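Local coordinates for putative triphosphoribosyl-dephospho-coA synthase (Archaeoglobus fulgidus DSM 4304, PDB 3H9P), which is of unknown function but, judged by its family, probably binds ATP and may act as a triphosphoribosyl-dephospho-CoA synthase, at residues L87-L99 and T122-W136. Numbering follows the deposited sequence.
Sequences LRRTDFRDSLSVL and TEEEIAQKKINLYEW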
loop_
_atom_site.group_PDB
_atom_site.type_symbol
_atom_site.label_atom_id
_atom_site.label_comp_id
_atom_site.label_asym_id
_atom_site.label_seq_id
_atom_site.Cartn_x
_atom_site.Cartn_y
_atom_site.Cartn_z
ATOM N N LEU A 87 -14.988 13.663 -10.191
ATOM C CA LEU A 87 -13.903 12.665 -10.039
ATOM C C LEU A 87 -14.065 11.483 -10.991
ATOM O O LEU A 87 -13.081 10.984 -11.570
ATOM C CB LEU A 87 -13.828 12.174 -8.581
ATOM C CG LEU A 87 -13.124 13.137 -7.633
ATOM C CD1 LEU A 87 -13.518 12.838 -6.170
ATOM C CD2 LEU A 87 -11.603 13.118 -7.809
ATOM N N ARG A 88 -15.318 11.043 -11.150
ATOM C CA ARG A 88 -15.657 9.977 -12.075
ATOM C C ARG A 88 -15.425 10.426 -13.529
ATOM O O ARG A 88 -15.199 9.600 -14.396
ATOM C CB ARG A 88 -17.127 9.561 -11.931
ATOM C CG ARG A 88 -17.592 9.063 -10.583
ATOM C CD ARG A 88 -19.131 8.808 -10.632
ATOM N NE ARG A 88 -19.586 8.030 -9.476
ATOM C CZ ARG A 88 -20.480 8.417 -8.557
ATOM N NH1 ARG A 88 -21.098 9.595 -8.655
ATOM N NH2 ARG A 88 -20.772 7.596 -7.538
ATOM N N ARG A 89 -15.512 11.717 -13.821
ATOM C CA ARG A 89 -15.327 12.141 -15.215
ATOM C C ARG A 89 -13.881 12.553 -15.494
ATOM O O ARG A 89 -13.603 13.121 -16.546
ATOM C CB ARG A 89 -16.266 13.303 -15.582
ATOM C CG ARG A 89 -17.738 12.950 -15.687
ATOM C CD ARG A 89 -18.613 14.177 -15.516
ATOM N NE ARG A 89 -19.970 13.757 -15.178
ATOM C CZ ARG A 89 -20.918 13.452 -16.070
ATOM N NH1 ARG A 89 -20.680 13.566 -17.381
ATOM N NH2 ARG A 89 -22.118 13.046 -15.654
ATOM N N THR A 90 -12.976 12.313 -14.553
ATOM C CA THR A 90 -11.557 12.619 -14.771
ATOM C C THR A 90 -11.040 11.618 -15.788
ATOM O O THR A 90 -11.775 10.728 -16.179
ATOM C CB THR A 90 -10.709 12.464 -13.485
ATOM O OG1 THR A 90 -10.941 11.163 -12.920
ATOM C CG2 THR A 90 -11.055 13.565 -12.473
ATOM N N ASP A 91 -9.799 11.766 -16.240
ATOM C CA ASP A 91 -9.172 10.725 -17.075
ATOM C C ASP A 91 -7.792 10.334 -16.494
ATOM O O ASP A 91 -7.447 10.761 -15.371
ATOM C CB ASP A 91 -9.106 11.165 -18.535
ATOM C CG ASP A 91 -8.133 12.280 -18.754
ATOM O OD1 ASP A 91 -7.424 12.649 -17.794
ATOM O OD2 ASP A 91 -8.077 12.808 -19.884
ATOM N N PHE A 92 -7.019 9.544 -17.238
ATOM C CA PHE A 92 -5.765 8.958 -16.717
ATOM C C PHE A 92 -4.703 10.016 -16.499
ATOM O O PHE A 92 -3.846 9.879 -15.627
ATOM C CB PHE A 92 -5.225 7.809 -17.598
ATOM C CG PHE A 92 -4.622 8.268 -18.910
ATOM C CD1 PHE A 92 -5.365 8.235 -20.071
ATOM C CD2 PHE A 92 -3.312 8.722 -18.977
ATOM C CE1 PHE A 92 -4.812 8.649 -21.301
ATOM C CE2 PHE A 92 -2.762 9.135 -20.179
ATOM C CZ PHE A 92 -3.513 9.099 -21.348
ATOM N N ARG A 93 -4.781 11.100 -17.259
ATOM C CA ARG A 93 -3.866 12.204 -17.056
ATOM C C ARG A 93 -4.034 12.824 -15.678
ATOM O O ARG A 93 -3.056 13.295 -15.093
ATOM C CB ARG A 93 -4.043 13.246 -18.130
ATOM C CG ARG A 93 -3.786 12.709 -19.519
ATOM C CD ARG A 93 -3.448 13.828 -20.439
ATOM N NE ARG A 93 -2.764 13.330 -21.630
ATOM C CZ ARG A 93 -2.317 14.110 -22.607
ATOM N NH1 ARG A 93 -2.493 15.434 -22.534
ATOM N NH2 ARG A 93 -1.699 13.567 -23.649
ATOM N N ASP A 94 -5.244 12.796 -15.129
ATOM C CA ASP A 94 -5.432 13.296 -13.754
ATOM C C ASP A 94 -4.717 12.426 -12.730
ATOM O O ASP A 94 -4.115 12.914 -11.776
ATOM C CB ASP A 94 -6.913 13.390 -13.401
ATOM C CG ASP A 94 -7.614 14.457 -14.192
ATOM O OD1 ASP A 94 -7.282 15.646 -13.921
ATOM O OD2 ASP A 94 -8.445 14.110 -15.104
ATOM N N SER A 95 -4.800 11.124 -12.941
ATOM C CA SER A 95 -4.050 10.152 -12.150
ATOM C C SER A 95 -2.554 10.371 -12.184
ATOM O O SER A 95 -1.903 10.330 -11.149
ATOM C CB SER A 95 -4.357 8.763 -12.677
ATOM O OG SER A 95 -5.626 8.406 -12.211
ATOM N N LEU A 96 -2.041 10.617 -13.387
ATOM C CA LEU A 96 -0.622 10.843 -13.631
ATOM C C LEU A 96 -0.134 12.133 -12.937
ATOM O O LEU A 96 0.909 12.134 -12.283
ATOM C CB LEU A 96 -0.344 10.886 -15.161
ATOM C CG LEU A 96 -0.442 9.561 -15.931
ATOM C CD1 LEU A 96 -0.198 9.703 -17.460
ATOM C CD2 LEU A 96 0.531 8.524 -15.364
ATOM N N SER A 97 -0.890 13.222 -13.092
ATOM C CA SER A 97 -0.632 14.445 -12.344
ATOM C C SER A 97 -0.678 14.190 -10.842
ATOM O O SER A 97 0.202 14.627 -10.105
ATOM C CB SER A 97 -1.668 15.499 -12.674
ATOM O OG SER A 97 -1.484 15.949 -13.989
ATOM N N VAL A 98 -1.684 13.465 -10.385
ATOM C CA VAL A 98 -1.743 13.234 -8.968
ATOM C C VAL A 98 -0.514 12.448 -8.483
ATOM O O VAL A 98 0.076 12.801 -7.451
ATOM C CB VAL A 98 -3.070 12.590 -8.553
ATOM C CG1 VAL A 98 -3.023 12.079 -7.116
ATOM C CG2 VAL A 98 -4.194 13.614 -8.699
ATOM N N LEU A 99 -0.135 11.412 -9.237
ATOM C CA LEU A 99 1.047 10.610 -8.953
ATOM C C LEU A 99 2.356 11.424 -8.935
ATOM O O LEU A 99 3.158 11.315 -8.002
ATOM C CB LEU A 99 1.127 9.433 -9.939
ATOM C CG LEU A 99 2.188 8.355 -9.704
ATOM C CD1 LEU A 99 2.209 7.883 -8.238
ATOM C CD2 LEU A 99 1.925 7.169 -10.617
ATOM N N THR A 122 3.952 1.922 -12.715
ATOM C CA THR A 122 2.627 2.344 -12.346
ATOM C C THR A 122 2.086 3.343 -13.360
ATOM O O THR A 122 0.964 3.166 -13.867
ATOM C CB THR A 122 2.576 2.912 -10.930
ATOM O OG1 THR A 122 3.183 1.972 -10.033
ATOM C CG2 THR A 122 1.133 3.114 -10.511
ATOM N N GLU A 123 2.897 4.357 -13.673
ATOM C CA GLU A 123 2.510 5.378 -14.634
ATOM C C GLU A 123 2.157 4.726 -15.953
ATOM O O GLU A 123 1.164 5.080 -16.585
ATOM C CB GLU A 123 3.639 6.377 -14.879
ATOM C CG GLU A 123 3.934 7.313 -13.729
ATOM C CD GLU A 123 5.336 7.896 -13.810
ATOM O OE1 GLU A 123 6.147 7.426 -14.639
ATOM O OE2 GLU A 123 5.640 8.821 -13.037
ATOM N N GLU A 124 2.958 3.752 -16.364
ATOM C CA GLU A 124 2.715 3.168 -17.671
ATOM C C GLU A 124 1.441 2.320 -17.704
ATOM O O GLU A 124 0.775 2.283 -18.721
ATOM C CB GLU A 124 3.963 2.490 -18.264
ATOM C CG GLU A 124 4.311 1.098 -17.781
ATOM C CD GLU A 124 5.618 0.588 -18.409
ATOM O OE1 GLU A 124 5.577 -0.428 -19.148
ATOM O OE2 GLU A 124 6.687 1.218 -18.187
ATOM N N GLU A 125 1.064 1.703 -16.584
ATOM C CA GLU A 125 -0.197 0.952 -16.546
ATOM C C GLU A 125 -1.419 1.834 -16.380
ATOM O O GLU A 125 -2.469 1.560 -16.973
ATOM C CB GLU A 125 -0.171 -0.162 -15.508
ATOM C CG GLU A 125 0.800 -1.221 -15.874
ATOM C CD GLU A 125 0.546 -1.806 -17.261
ATOM O OE1 GLU A 125 -0.593 -2.258 -17.513
ATOM O OE2 GLU A 125 1.491 -1.803 -18.094
ATOM N N ILE A 126 -1.274 2.894 -15.594
ATOM C CA ILE A 126 -2.281 3.944 -15.585
ATOM C C ILE A 126 -2.587 4.412 -17.001
ATOM O O ILE A 126 -3.731 4.339 -17.447
ATOM C CB ILE A 126 -1.917 5.140 -14.687
ATOM C CG1 ILE A 126 -1.927 4.699 -13.218
ATOM C CG2 ILE A 126 -2.949 6.248 -14.872
ATOM C CD1 ILE A 126 -1.153 5.613 -12.314
ATOM N N ALA A 127 -1.553 4.847 -17.711
ATOM C CA ALA A 127 -1.690 5.216 -19.121
ATOM C C ALA A 127 -2.382 4.123 -19.954
ATOM O O ALA A 127 -3.464 4.348 -20.497
ATOM C CB ALA A 127 -0.325 5.575 -19.715
ATOM N N GLN A 128 -1.772 2.936 -20.009
ATOM C CA GLN A 128 -2.253 1.822 -20.836
ATOM C C GLN A 128 -3.722 1.463 -20.618
ATOM O O GLN A 128 -4.468 1.307 -21.587
ATOM C CB GLN A 128 -1.396 0.570 -20.615
ATOM C CG GLN A 128 0.075 0.707 -20.979
ATOM C CD GLN A 128 0.310 0.853 -22.465
ATOM O OE1 GLN A 128 0.275 -0.128 -23.199
ATOM N NE2 GLN A 128 0.565 2.083 -22.915
ATOM N N LYS A 129 -4.130 1.320 -19.354
ATOM C CA LYS A 129 -5.492 0.896 -19.016
ATOM C C LYS A 129 -6.446 2.067 -18.850
ATOM O O LYS A 129 -7.624 1.881 -18.465
ATOM C CB LYS A 129 -5.495 0.042 -17.737
ATOM C CG LYS A 129 -4.833 -1.330 -17.890
ATOM C CD LYS A 129 -5.514 -2.108 -18.978
ATOM C CE LYS A 129 -5.121 -3.541 -18.981
ATOM N NZ LYS A 129 -5.721 -4.206 -20.160
ATOM N N LYS A 130 -5.926 3.268 -19.103
ATOM C CA LYS A 130 -6.699 4.503 -19.004
ATOM C C LYS A 130 -7.436 4.577 -17.668
ATOM O O LYS A 130 -8.673 4.658 -17.591
ATOM C CB LYS A 130 -7.632 4.631 -20.213
ATOM C CG LYS A 130 -6.855 4.708 -21.526
ATOM C CD LYS A 130 -7.796 4.927 -22.710
ATOM C CE LYS A 130 -7.172 4.523 -24.027
ATOM N NZ LYS A 130 -8.033 4.881 -25.220
ATOM N N ILE A 131 -6.652 4.524 -16.599
ATOM C CA ILE A 131 -7.219 4.473 -15.267
ATOM C C ILE A 131 -7.333 5.877 -14.720
ATOM O O ILE A 131 -6.324 6.528 -14.366
ATOM C CB ILE A 131 -6.444 3.538 -14.308
ATOM C CG1 ILE A 131 -6.314 2.144 -14.946
ATOM C CG2 ILE A 131 -7.146 3.486 -12.966
ATOM C CD1 ILE A 131 -5.673 1.028 -14.055
ATOM N N ASN A 132 -8.574 6.351 -14.655
ATOM C CA ASN A 132 -8.800 7.684 -14.178
ATOM C C ASN A 132 -8.610 7.775 -12.650
ATOM O O ASN A 132 -8.345 6.783 -11.969
ATOM C CB ASN A 132 -10.125 8.219 -14.696
ATOM C CG ASN A 132 -11.309 7.846 -13.832
ATOM O OD1 ASN A 132 -11.187 7.337 -12.732
ATOM N ND2 ASN A 132 -12.487 8.141 -14.343
ATOM N N LEU A 133 -8.723 8.963 -12.100
ATOM C CA LEU A 133 -8.311 9.142 -10.722
ATOM C C LEU A 133 -9.295 8.430 -9.805
ATOM O O LEU A 133 -8.941 7.954 -8.736
ATOM C CB LEU A 133 -8.248 10.618 -10.395
ATOM C CG LEU A 133 -7.907 11.034 -8.968
ATOM C CD1 LEU A 133 -6.462 10.524 -8.565
ATOM C CD2 LEU A 133 -8.012 12.555 -8.942
ATOM N N TYR A 134 -10.544 8.356 -10.257
ATOM C CA TYR A 134 -11.606 7.727 -9.489
ATOM C C TYR A 134 -11.346 6.237 -9.415
ATOM O O TYR A 134 -11.331 5.656 -8.321
ATOM C CB TYR A 134 -12.951 8.021 -10.129
ATOM C CG TYR A 134 -14.112 7.420 -9.399
ATOM C CD1 TYR A 134 -14.569 7.998 -8.219
ATOM C CD2 TYR A 134 -14.785 6.290 -9.902
ATOM C CE1 TYR A 134 -15.652 7.490 -7.543
ATOM C CE2 TYR A 134 -15.894 5.752 -9.212
ATOM C CZ TYR A 134 -16.312 6.379 -8.033
ATOM O OH TYR A 134 -17.363 5.923 -7.299
ATOM N N GLU A 135 -11.126 5.641 -10.584
ATOM C CA GLU A 135 -10.890 4.189 -10.717
ATOM C C GLU A 135 -9.642 3.778 -9.959
ATOM O O GLU A 135 -9.626 2.773 -9.274
ATOM C CB GLU A 135 -10.809 3.776 -12.192
ATOM C CG GLU A 135 -12.063 4.174 -12.965
ATOM C CD GLU A 135 -11.904 4.198 -14.489
ATOM O OE1 GLU A 135 -10.844 4.602 -15.031
ATOM O OE2 GLU A 135 -12.880 3.819 -15.168
ATOM N N TRP A 136 -8.597 4.573 -10.084
ATOM C CA TRP A 136 -7.378 4.337 -9.343
ATOM C C TRP A 136 -7.706 4.233 -7.858
ATOM O O TRP A 136 -7.394 3.223 -7.218
ATOM C CB TRP A 136 -6.393 5.473 -9.596
ATOM C CG TRP A 136 -4.992 5.136 -9.195
ATOM C CD1 TRP A 136 -4.466 3.892 -9.022
ATOM C CD2 TRP A 136 -3.918 6.059 -8.980
ATOM N NE1 TRP A 136 -3.142 3.978 -8.677
ATOM C CE2 TRP A 136 -2.771 5.293 -8.656
ATOM C CE3 TRP A 136 -3.815 7.465 -9.018
ATOM C CZ2 TRP A 136 -1.522 5.879 -8.365
ATOM C CZ3 TRP A 136 -2.562 8.062 -8.716
ATOM C CH2 TRP A 136 -1.437 7.261 -8.394
#
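R88 lays its aliphatic chain over one face of the Y134 ring, CG standing 3.7 Å from the ring centroid and almost exactly on the normal, a CH-pi contact. The guanidinium runs on past the phenol, its plane turned 61° from the ring; the hydroxyl itself is hydrogen-bonded to the backbone of V151. The first torsion of Y134, trans at -180°, sets the ring alongside the R88 chain at the end of helix 76-88. An alanine here would probably leave the chain of R88 free to swing and V151 O without this donor. The F92 ring has CG of R93 on one face and A127 O on the other, both toward the rim, with L96 CD1 in plane at its edge. W136 takes I126 CD1 on one face, while L99 CB comes obliquely to within 3.7 Å of W136 CH2.

Two hydroxyls carry the polar part of the contact. T90 OG1 gives its proton to L87 O and receives L133 N at 3.2 Å, so one hydroxyl ties the end of one helix to the start of another. S95 OG donates to I131 O at 2.9 Å, tilted out of the carbonyl plane. L133 sits as a knob among L87, D94, S95 and V98, its CD1 3.8 Å from V98 CG2; I126 fills a second hole formed by F92, S95, L96 and L99. I36 covers T90 and L133 from helix 36-46, and K129 of the second subunit bonds to K130 O.

Helices 92-99 and 122-129 run antiparallel, 166° apart with axes 9.2 Å from each other. A Schellman motif at K130 follows helix 118-129. F92 CA and N132 CA each point a hydrogen at a carbonyl across the contact, I131 O and D91 O. Two helix starts, closed by the capping boxes D91-D94 and N132-E135, thus face each other beside an antiparallel pair packed knobs-into-holes, in an all-helical fold.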